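Local atomic coordinates of extracellular endo-alpha-(1->5)-L-arabinanase 1 (Bacillus subtilis, PDB entry 1UV4), a protein that hydrolyses internal alpha-1,5-L-arabinofuranosidic linkages of linear and branched arabinan, and carries one calcium ion per subunit. Residues A131-L136 / L184-L189; Y197-F202 / Q256-G261; N262-H267 / N282-S287. All coordinates share one frame; numbering follows the deposited sequence.

Contact 1 of 3, residues A131-L136 / L184-L189; sequences AIDPEL and LEAPTL. With CA (calcium ion), chain D.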
loop_
_atom_site.group_PDB
_atom_site.type_symbol
_atom_site.label_atom_id
_atom_site.label_comp_id
_atom_site.label_asym_id
_atom_site.label_seq_id
_atom_site.Cartn_x
_atom_site.Cartn_y
_atom_site.Cartn_z
ATOM N N ALA A 131 0.568 -5.908 -11.087
ATOM C CA ALA A 131 -0.691 -5.532 -10.435
ATOM C C ALA A 131 -0.767 -6.034 -8.997
ATOM O O ALA A 131 -1.514 -6.957 -8.665
ATOM C CB ALA A 131 -1.909 -6.067 -11.220
ATOM N N ILE A 132 0.039 -5.374 -8.174
ATOM C CA ILE A 132 0.013 -5.524 -6.740
ATOM C C ILE A 132 0.117 -4.159 -6.057
ATOM O O ILE A 132 0.370 -3.127 -6.668
ATOM C CB ILE A 132 1.128 -6.489 -6.237
ATOM C CG1 ILE A 132 2.507 -5.862 -6.331
ATOM C CG2 ILE A 132 1.081 -7.814 -6.972
ATOM C CD1 ILE A 132 3.594 -6.631 -5.667
ATOM N N ASP A 133 -0.064 -4.187 -4.753
ATOM C CA ASP A 133 0.127 -3.030 -3.888
ATOM C C ASP A 133 -0.869 -1.891 -4.153
ATOM O O ASP A 133 -0.479 -0.740 -4.378
ATOM C CB ASP A 133 1.543 -2.467 -3.899
ATOM C CG ASP A 133 2.573 -3.438 -3.441
ATOM O OD1 ASP A 133 2.290 -4.552 -2.920
ATOM O OD2 ASP A 133 3.787 -3.129 -3.588
ATOM N N PRO A 134 -2.178 -2.202 -4.123
ATOM C CA PRO A 134 -3.192 -1.164 -4.403
ATOM C C PRO A 134 -3.278 -0.062 -3.388
ATOM O O PRO A 134 -3.032 -0.280 -2.208
ATOM C CB PRO A 134 -4.500 -1.946 -4.371
ATOM C CG PRO A 134 -4.204 -3.171 -3.500
ATOM C CD PRO A 134 -2.796 -3.500 -3.779
ATOM N N GLU A 135 -3.706 1.101 -3.850
ATOM C CA GLU A 135 -3.959 2.252 -3.020
ATOM C C GLU A 135 -5.176 2.985 -3.570
ATOM O O GLU A 135 -5.136 3.510 -4.666
ATOM C CB GLU A 135 -2.728 3.172 -3.067
ATOM C CG GLU A 135 -2.933 4.616 -2.682
ATOM C CD GLU A 135 -3.195 4.850 -1.215
ATOM O OE1 GLU A 135 -3.544 3.884 -0.484
ATOM O OE2 GLU A 135 -3.059 6.021 -0.737
ATOM N N LEU A 136 -6.219 3.080 -2.770
ATOM C CA LEU A 136 -7.405 3.873 -3.096
ATOM C C LEU A 136 -7.136 5.296 -2.621
ATOM O O LEU A 136 -6.723 5.551 -1.475
ATOM C CB LEU A 136 -8.637 3.287 -2.385
ATOM C CG LEU A 136 -9.932 4.067 -2.596
ATOM C CD1 LEU A 136 -10.386 4.123 -4.054
ATOM C CD2 LEU A 136 -11.054 3.421 -1.761
ATOM N N LEU A 184 10.954 0.054 -6.955
ATOM C CA LEU A 184 10.022 0.810 -6.143
ATOM C C LEU A 184 8.653 0.114 -6.137
ATOM O O LEU A 184 8.373 -0.700 -7.021
ATOM C CB LEU A 184 9.884 2.255 -6.610
ATOM C CG LEU A 184 8.986 2.528 -7.823
ATOM C CD1 LEU A 184 8.859 4.038 -8.023
ATOM C CD2 LEU A 184 9.511 1.875 -9.017
ATOM N N GLU A 185 7.873 0.391 -5.100
ATOM C CA GLU A 185 6.602 -0.286 -4.864
ATOM C C GLU A 185 5.723 0.513 -3.931
ATOM O O GLU A 185 6.118 1.520 -3.389
ATOM C CB GLU A 185 6.855 -1.679 -4.251
ATOM C CG GLU A 185 7.465 -1.637 -2.851
ATOM C CD GLU A 185 7.397 -2.951 -2.055
ATOM O OE1 GLU A 185 8.231 -3.821 -2.319
ATOM O OE2 GLU A 185 6.571 -3.120 -1.099
ATOM N N ALA A 186 4.514 0.020 -3.750
ATOM C CA ALA A 186 3.728 0.374 -2.544
ATOM C C ALA A 186 3.391 1.850 -2.514
ATOM O O ALA A 186 3.654 2.539 -1.565
ATOM C CB ALA A 186 4.454 -0.056 -1.277
ATOM N N PRO A 187 2.676 2.320 -3.506
ATOM C CA PRO A 187 2.279 3.725 -3.454
ATOM C C PRO A 187 1.254 4.048 -2.362
ATOM O O PRO A 187 0.430 3.251 -1.977
ATOM C CB PRO A 187 1.660 3.944 -4.827
ATOM C CG PRO A 187 1.061 2.623 -5.156
ATOM C CD PRO A 187 2.118 1.627 -4.680
ATOM N N THR A 188 1.348 5.312 -1.911
ATOM C CA THR A 188 0.293 5.953 -1.141
ATOM C C THR A 188 0.152 7.380 -1.655
ATOM O O THR A 188 1.114 7.995 -2.013
ATOM C CB THR A 188 0.572 5.879 0.407
ATOM O OG1 THR A 188 -0.584 6.377 1.118
ATOM C CG2 THR A 188 1.710 6.731 0.841
ATOM N N LEU A 189 -1.081 7.852 -1.776
ATOM C CA LEU A 189 -1.375 9.089 -2.475
ATOM C C LEU A 189 -2.478 9.815 -1.766
ATOM O O LEU A 189 -3.502 9.208 -1.478
ATOM C CB LEU A 189 -1.775 8.724 -3.923
ATOM C CG LEU A 189 -1.630 9.634 -5.161
ATOM C CD1 LEU A 189 -0.726 10.786 -4.960
ATOM C CD2 LEU A 189 -1.305 8.900 -6.478
HETATM CA CA CA D . -4.266 3.647 1.818
HETATM O O HOH W 1 0.341 0.440 -1.802
HETATM O O HOH W 2 -4.020 5.977 1.752
HETATM O O HOH W 3 -5.578 7.798 -0.202
HETATM O O HOH W 4 -6.395 4.008 0.675
HETATM O O HOH W 5 -5.294 5.048 3.931
HETATM O O HOH W 6 -5.761 2.975 3.465
#
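E135 and D133 reach across to the strand 184-189 with their carboxylates. E135 does so as a hydrogen-bond acceptor. L189 N donates to E135 OE2 at 2.9 Å, and the bond is nearly straight at 167°. The N-H arrives on the anti side of the carboxylate, tilted out of its plane. T188 OG1 lies 3.1 Å from the same E135 OE2, but D257 also lies within reach of that hydroxyl. The other oxygen, E135 OE1, binds the calcium ion at 2.4 Å. The E135 side chain bends at chi2 (71°), which turns CD towards the strand. D77 and D257 complete the protein ligands of the metal, and waters fill further positions.

Water bridges the two backbones. Water 1 lies between D133 O and P187 O, within hydrogen-bonding distance of both, 2.8 Å from P187 O. Water 3 lies between L136 O and L189 O.

Other contacts are van der Waals or between like charges. E135 CB rests against P187 O at 3.3 Å, and P187 CD lies against D133 O. D133 OD2 touches E185 CB. It lies 3.7 Å from E185 OE2. The two carboxylate planes are turned 41° apart.

E185 is the inferred proton donor of this family 43 hydrolase. D133 is inferred to modulate its pKa and orient it. The close approach of the two carboxylates is consistent with that role.

Contact 2 of 3, residues Y197-F202 / Q256-G261; sequences YLMVSF and QDIVNG. With CA (calcium ion), chain D; EDO (1,2-ethanediol), chain G.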
loop_
_atom_site.group_PDB
_atom_site.type_symbol
_atom_site.label_atom_id
_atom_site.label_comp_id
_atom_site.label_asym_id
_atom_site.label_seq_id
_atom_site.Cartn_x
_atom_site.Cartn_y
_atom_site.Cartn_z
ATOM N N TYR A 197 0.146 14.390 -3.323
ATOM C CA TYR A 197 1.389 13.825 -2.813
ATOM C C TYR A 197 1.435 12.342 -3.028
ATOM O O TYR A 197 0.470 11.647 -2.684
ATOM C CB TYR A 197 1.577 14.109 -1.316
ATOM C CG TYR A 197 1.746 15.578 -1.008
ATOM C CD1 TYR A 197 3.008 16.195 -1.022
ATOM C CD2 TYR A 197 0.631 16.375 -0.740
ATOM C CE1 TYR A 197 3.145 17.553 -0.773
ATOM C CE2 TYR A 197 0.766 17.771 -0.499
ATOM C CZ TYR A 197 2.020 18.346 -0.502
ATOM O OH TYR A 197 2.170 19.695 -0.252
ATOM N N LEU A 198 2.530 11.866 -3.590
ATOM C CA LEU A 198 2.792 10.440 -3.794
ATOM C C LEU A 198 3.986 10.029 -2.931
ATOM O O LEU A 198 5.044 10.639 -3.010
ATOM C CB LEU A 198 3.111 10.156 -5.228
ATOM C CG LEU A 198 3.493 8.713 -5.551
ATOM C CD1 LEU A 198 2.356 7.729 -5.320
ATOM C CD2 LEU A 198 3.948 8.633 -7.010
ATOM N N MET A 199 3.814 9.037 -2.077
ATOM C CA MET A 199 4.915 8.367 -1.425
ATOM C C MET A 199 5.050 6.960 -1.997
ATOM O O MET A 199 4.057 6.319 -2.306
ATOM C CB MET A 199 4.692 8.237 0.068
ATOM C CG MET A 199 4.471 9.488 0.769
ATOM S SD MET A 199 4.407 9.182 2.585
ATOM C CE MET A 199 4.223 10.815 3.206
ATOM N N VAL A 200 6.288 6.508 -2.177
ATOM C CA VAL A 200 6.563 5.151 -2.609
ATOM C C VAL A 200 7.644 4.567 -1.693
ATOM O O VAL A 200 8.345 5.287 -0.991
ATOM C CB VAL A 200 7.022 5.080 -4.083
ATOM C CG1 VAL A 200 6.001 5.669 -4.976
ATOM C CG2 VAL A 200 8.352 5.781 -4.279
ATOM N N SER A 201 7.705 3.243 -1.625
ATOM C CA SER A 201 8.851 2.559 -1.050
ATOM C C SER A 201 9.897 2.323 -2.141
ATOM O O SER A 201 9.567 1.768 -3.178
ATOM C CB SER A 201 8.393 1.234 -0.451
ATOM O OG SER A 201 7.481 1.454 0.603
ATOM N N PHE A 202 11.122 2.786 -1.937
ATOM C CA PHE A 202 12.261 2.384 -2.753
ATOM C C PHE A 202 12.751 1.076 -2.132
ATOM O O PHE A 202 12.883 0.993 -0.909
ATOM C CB PHE A 202 13.396 3.428 -2.691
ATOM C CG PHE A 202 13.227 4.628 -3.587
ATOM C CD1 PHE A 202 12.108 4.805 -4.391
ATOM C CD2 PHE A 202 14.206 5.602 -3.584
ATOM C CE1 PHE A 202 11.949 5.944 -5.175
ATOM C CE2 PHE A 202 14.092 6.715 -4.402
ATOM C CZ PHE A 202 12.963 6.879 -5.211
ATOM N N GLN A 256 4.444 2.002 3.365
ATOM C CA GLN A 256 3.800 3.100 4.083
ATOM C C GLN A 256 2.414 3.403 3.561
ATOM O O GLN A 256 2.093 3.212 2.376
ATOM C CB GLN A 256 4.687 4.329 3.994
ATOM C CG GLN A 256 4.687 5.020 2.607
ATOM C CD GLN A 256 5.376 4.190 1.514
ATOM O OE1 GLN A 256 6.427 3.606 1.764
ATOM N NE2 GLN A 256 4.734 4.110 0.330
ATOM N N ASP A 257 1.539 3.842 4.474
ATOM C CA ASP A 257 0.193 4.228 4.094
ATOM C C ASP A 257 -0.236 5.404 4.907
ATOM O O ASP A 257 0.103 5.506 6.101
ATOM C CB ASP A 257 -0.749 3.032 4.287
ATOM C CG ASP A 257 -2.001 3.175 3.515
ATOM O OD1 ASP A 257 -2.041 3.821 2.438
ATOM O OD2 ASP A 257 -3.005 2.636 3.896
ATOM N N ILE A 258 -0.838 6.365 4.221
ATOM C CA ILE A 258 -1.365 7.596 4.857
ATOM C C ILE A 258 -2.761 7.304 5.314
ATOM O O ILE A 258 -3.629 6.888 4.496
ATOM C CB ILE A 258 -1.349 8.766 3.905
ATOM C CG1 ILE A 258 0.093 9.130 3.527
ATOM C CG2 ILE A 258 -1.975 9.950 4.601
ATOM C CD1 ILE A 258 0.192 10.000 2.211
ATOM N N VAL A 259 -2.997 7.494 6.610
ATOM C CA VAL A 259 -4.216 7.193 7.289
ATOM C C VAL A 259 -4.840 8.538 7.812
ATOM O O VAL A 259 -4.176 9.356 8.455
ATOM C CB VAL A 259 -3.932 6.110 8.366
ATOM C CG1 VAL A 259 -5.131 5.947 9.249
ATOM C CG2 VAL A 259 -3.525 4.809 7.690
ATOM N N ASN A 260 -6.111 8.796 7.499
ATOM C CA ASN A 260 -6.789 10.039 7.933
ATOM C C ASN A 260 -6.062 11.350 7.543
ATOM O O ASN A 260 -6.255 12.396 8.164
ATOM C CB ASN A 260 -7.010 10.041 9.461
ATOM C CG ASN A 260 -7.894 8.890 9.947
ATOM O OD1 ASN A 260 -8.278 7.996 9.179
ATOM N ND2 ASN A 260 -8.227 8.920 11.243
ATOM N N GLY A 261 -5.246 11.308 6.509
ATOM C CA GLY A 261 -4.535 12.467 6.031
ATOM C C GLY A 261 -3.279 12.823 6.816
ATOM O O GLY A 261 -2.364 13.341 6.196
HETATM CA CA CA D . -4.266 3.647 1.818
HETATM C C1 EDO G . -8.219 4.107 6.107
HETATM O O1 EDO G . -6.904 3.621 6.147
HETATM C C2 EDO G . -8.263 5.566 6.514
HETATM O O2 EDO G . -9.551 5.883 6.982
HETATM O O HOH W 2 -4.020 5.977 1.752
HETATM O O HOH W 5 -5.294 5.048 3.931
HETATM O O HOH W 4 -6.395 4.008 0.675
HETATM O O HOH W 6 -5.761 2.975 3.465
#
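M199 is the first residue of strand 197-202 to meet segment 256-261. Its side chain runs extended beyond CG. The methyl CE ends 4.2 Å from I258 CD1, an apolar contact. Nearer the backbone, M199 CB lies 4.1 Å from Q256 CG, and SD passes the same carbon. The two side chains cross at a slant.

At V200 the side chain turns away and the backbone makes the contact. Q256 NE2 lies 3.6 Å from V200 C, so the amide end of Q256 rests on the main chain here.

S201 carries the polar bond. S201 OG donates to Q256 OE1 at 2.7 Å, and the hydroxyl is tilted 19° from the carbonyl plane. Q256 CG stands between its own backbone N and carbonyl carbon (chi1 74°), and the chain bends at chi2 (-69°). That bend sets CD alongside strand 197-202. S201 OG also bonds to G255 N, just before the second segment.

D257, between Q256 and I258, points away from strand 197-202. It binds the calcium ion with both carboxylate oxygens, OD1 at 2.3 Å and OD2 at 2.6 Å.

The two strands belong to different sheets of the propeller and run roughly antiparallel, with axes 7.8 Å apart. Strand 184-192 flanks the first in its sheet, and T188 of that strand bonds to I258 N. Strand 263-270 flanks the second, where L264 packs on both M199 and I258.

Contact 3 of 3, residues N262-H267 / N282-S287; sequences NILVRH and NDLNWS. With EDO (1,2-ethanediol), chain E.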
loop_
_atom_site.group_PDB
_atom_site.type_symbol
_atom_site.label_atom_id
_atom_site.label_comp_id
_atom_site.label_asym_id
_atom_site.label_seq_id
_atom_site.Cartn_x
_atom_site.Cartn_y
_atom_site.Cartn_z
ATOM N N ASN A 262 -3.205 12.470 8.111
ATOM C CA ASN A 262 -2.172 12.968 9.034
ATOM C C ASN A 262 -1.529 11.950 9.962
ATOM O O ASN A 262 -1.068 12.292 11.053
ATOM C CB ASN A 262 -2.753 14.119 9.892
ATOM C CG ASN A 262 -3.859 13.682 10.824
ATOM O OD1 ASN A 262 -4.165 12.510 10.976
ATOM N ND2 ASN A 262 -4.517 14.683 11.462
ATOM N N ILE A 263 -1.561 10.702 9.539
ATOM C CA ILE A 263 -0.898 9.608 10.229
ATOM C C ILE A 263 -0.187 8.808 9.181
ATOM O O ILE A 263 -0.798 8.524 8.171
ATOM C CB ILE A 263 -1.922 8.693 10.950
ATOM C CG1 ILE A 263 -2.722 9.509 11.981
ATOM C CG2 ILE A 263 -1.189 7.476 11.567
ATOM C CD1 ILE A 263 -3.838 8.717 12.698
ATOM N N LEU A 264 1.075 8.444 9.416
ATOM C CA LEU A 264 1.792 7.558 8.519
ATOM C C LEU A 264 2.083 6.262 9.229
ATOM O O LEU A 264 2.764 6.257 10.253
ATOM C CB LEU A 264 3.107 8.204 8.036
ATOM C CG LEU A 264 3.730 7.417 6.879
ATOM C CD1 LEU A 264 2.977 7.557 5.597
ATOM C CD2 LEU A 264 5.201 7.730 6.661
ATOM N N VAL A 265 1.549 5.178 8.699
ATOM C CA VAL A 265 1.885 3.846 9.157
ATOM C C VAL A 265 2.884 3.260 8.177
ATOM O O VAL A 265 2.872 3.573 6.985
ATOM C CB VAL A 265 0.618 2.912 9.317
ATOM C CG1 VAL A 265 -0.395 3.573 10.277
ATOM C CG2 VAL A 265 -0.044 2.594 7.990
ATOM N N ARG A 266 3.720 2.382 8.675
ATOM C CA ARG A 266 4.674 1.679 7.786
ATOM C C ARG A 266 5.174 0.461 8.524
ATOM O O ARG A 266 4.906 0.316 9.729
ATOM C CB ARG A 266 5.865 2.582 7.434
ATOM C CG ARG A 266 6.866 2.803 8.502
ATOM C CD ARG A 266 6.795 4.116 9.025
ATOM N NE ARG A 266 7.812 4.491 10.023
ATOM C CZ ARG A 266 7.537 5.276 11.042
ATOM N NH1 ARG A 266 6.312 5.742 11.202
ATOM N NH2 ARG A 266 8.493 5.638 11.870
ATOM N N HIS A 267 5.859 -0.430 7.823
ATOM C CA HIS A 267 6.605 -1.489 8.498
ATOM C C HIS A 267 8.068 -1.102 8.559
ATOM O O HIS A 267 8.533 -0.277 7.781
ATOM C CB HIS A 267 6.405 -2.860 7.838
ATOM C CG HIS A 267 6.911 -2.963 6.421
ATOM N ND1 HIS A 267 6.086 -3.177 5.333
ATOM C CD2 HIS A 267 8.175 -2.888 5.923
ATOM C CE1 HIS A 267 6.816 -3.186 4.225
ATOM N NE2 HIS A 267 8.080 -2.996 4.558
ATOM N N ASN A 282 3.632 7.221 12.957
ATOM C CA ASN A 282 3.970 8.594 13.322
ATOM C C ASN A 282 2.859 9.532 12.920
ATOM O O ASN A 282 2.145 9.274 11.974
ATOM C CB ASN A 282 5.211 9.092 12.559
ATOM C CG ASN A 282 6.506 8.713 13.214
ATOM O OD1 ASN A 282 6.861 7.537 13.209
ATOM N ND2 ASN A 282 7.219 9.697 13.746
ATOM N N ASP A 283 2.761 10.680 13.586
ATOM C CA ASP A 283 1.978 11.792 13.049
ATOM C C ASP A 283 2.670 12.305 11.806
ATOM O O ASP A 283 3.904 12.225 11.678
ATOM C CB ASP A 283 1.945 12.903 14.035
ATOM C CG ASP A 283 1.342 12.487 15.346
ATOM O OD1 ASP A 283 0.194 11.988 15.333
ATOM O OD2 ASP A 283 1.938 12.595 16.435
ATOM N N LEU A 284 1.875 12.824 10.883
ATOM C CA LEU A 284 2.354 13.429 9.639
ATOM C C LEU A 284 1.922 14.875 9.625
ATOM O O LEU A 284 0.748 15.193 9.902
ATOM C CB LEU A 284 1.719 12.719 8.445
ATOM C CG LEU A 284 2.410 12.594 7.104
ATOM C CD1 LEU A 284 3.845 12.166 7.226
ATOM C CD2 LEU A 284 1.578 11.623 6.274
ATOM N N ASN A 285 2.889 15.755 9.366
ATOM C CA ASN A 285 2.707 17.204 9.238
ATOM C C ASN A 285 2.868 17.593 7.758
ATOM O O ASN A 285 3.684 17.028 7.075
ATOM C CB ASN A 285 3.786 17.863 10.136
ATOM C CG ASN A 285 3.735 19.387 10.182
ATOM O OD1 ASN A 285 3.234 20.041 9.289
ATOM N ND2 ASN A 285 4.318 19.955 11.240
ATOM N N TRP A 286 2.041 18.487 7.244
ATOM C CA TRP A 286 2.189 18.989 5.869
ATOM C C TRP A 286 2.482 20.456 5.802
ATOM O O TRP A 286 2.475 21.030 4.704
ATOM C CB TRP A 286 0.899 18.784 5.077
ATOM C CG TRP A 286 0.435 17.388 5.064
ATOM C CD1 TRP A 286 -0.455 16.805 5.925
ATOM C CD2 TRP A 286 0.829 16.372 4.144
ATOM N NE1 TRP A 286 -0.623 15.486 5.595
ATOM C CE2 TRP A 286 0.147 15.196 4.499
ATOM C CE3 TRP A 286 1.700 16.336 3.045
ATOM C CZ2 TRP A 286 0.290 14.012 3.805
ATOM C CZ3 TRP A 286 1.840 15.155 2.365
ATOM C CH2 TRP A 286 1.152 14.011 2.740
ATOM N N SER A 287 2.615 21.092 6.962
ATOM C CA SER A 287 2.670 22.536 7.018
ATOM C C SER A 287 3.817 23.147 6.198
ATOM O O SER A 287 3.697 24.296 5.797
ATOM C CB SER A 287 2.705 23.037 8.485
ATOM O OG SER A 287 3.873 22.613 9.151
HETATM C C1 EDO E . 12.011 3.668 10.869
HETATM O O1 EDO E . 10.775 4.260 10.488
HETATM C C2 EDO E . 12.788 4.588 11.778
HETATM O O2 EDO E . 13.497 5.547 11.012
HETATM O O HOH W 7 -1.526 12.955 13.565
#
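R266 reaches N282 through two turns of its side chain. CG lies between the backbone N and the carbonyl carbon (chi1 74°), and chi2 (-108°) bends the chain. The guanidinium then meets the amide end-on, with both terminal nitrogens on one oxygen. R266 NH1 donates to N282 OD1 at 2.7 Å, and R266 NH2 to the same N282 OD1 at 2.8 Å. Both come from one face of the amide, whose plane is turned 45° from that of the guanidinium. The oxygen itself lies close to the guanidinium plane. At another edge, R266 NE and NH2 bind O1 of an ethanediol, probably from the crystallisation liquor. This diol also bonds to D244.

The backbones form an antiparallel beta hairpin, strands 263-270 and 276-283, in a sheet of this propeller. L264 and N282 are a hydrogen-bonded pair. L264 N donates to N282 O at 2.9 Å, and N282 N to L264 O at 3.0 Å. I263 and D283 are the adjoining non-hydrogen-bonded pair. L284 N then donates to N262 O at 3.0 Å. N262 and I263 together face V259 in a classic beta bulge.

L284 packs next to this pairing. Its two methyls, CD1 and CD2, lie against L264 CB, CD1 at 4.1 Å. L284 CG sits over one face of the W286 ring, offset toward the rim. Water 7 bridges N262 O and D283 OD1, at 2.6 Å from D283 OD1. D283 also bonds to A3 and W5 of the N-terminal region.

How the contacts relate
From the N terminus, contact 1 comes first. It closes a loop of 47 residues and joins strand 135-138 to strand 184-192 of the next sheet. The chain turns back at once into strand 195-203. Contact 2 then spans 53 residues to strand 250-259, linking that sheet to the one that holds the first and last strands, 4-8 and 276-283. Contact 3 closes a short hairpin within this last sheet. The three loops follow in series, and none nests in or crosses another. Contacts 1 and 2 share the calcium ion and several of its waters, with centres about 9 Å apart. Contacts 2 and 3 meet through paired strands 250-259 and 263-270. Contacts 1 and 3 do not touch.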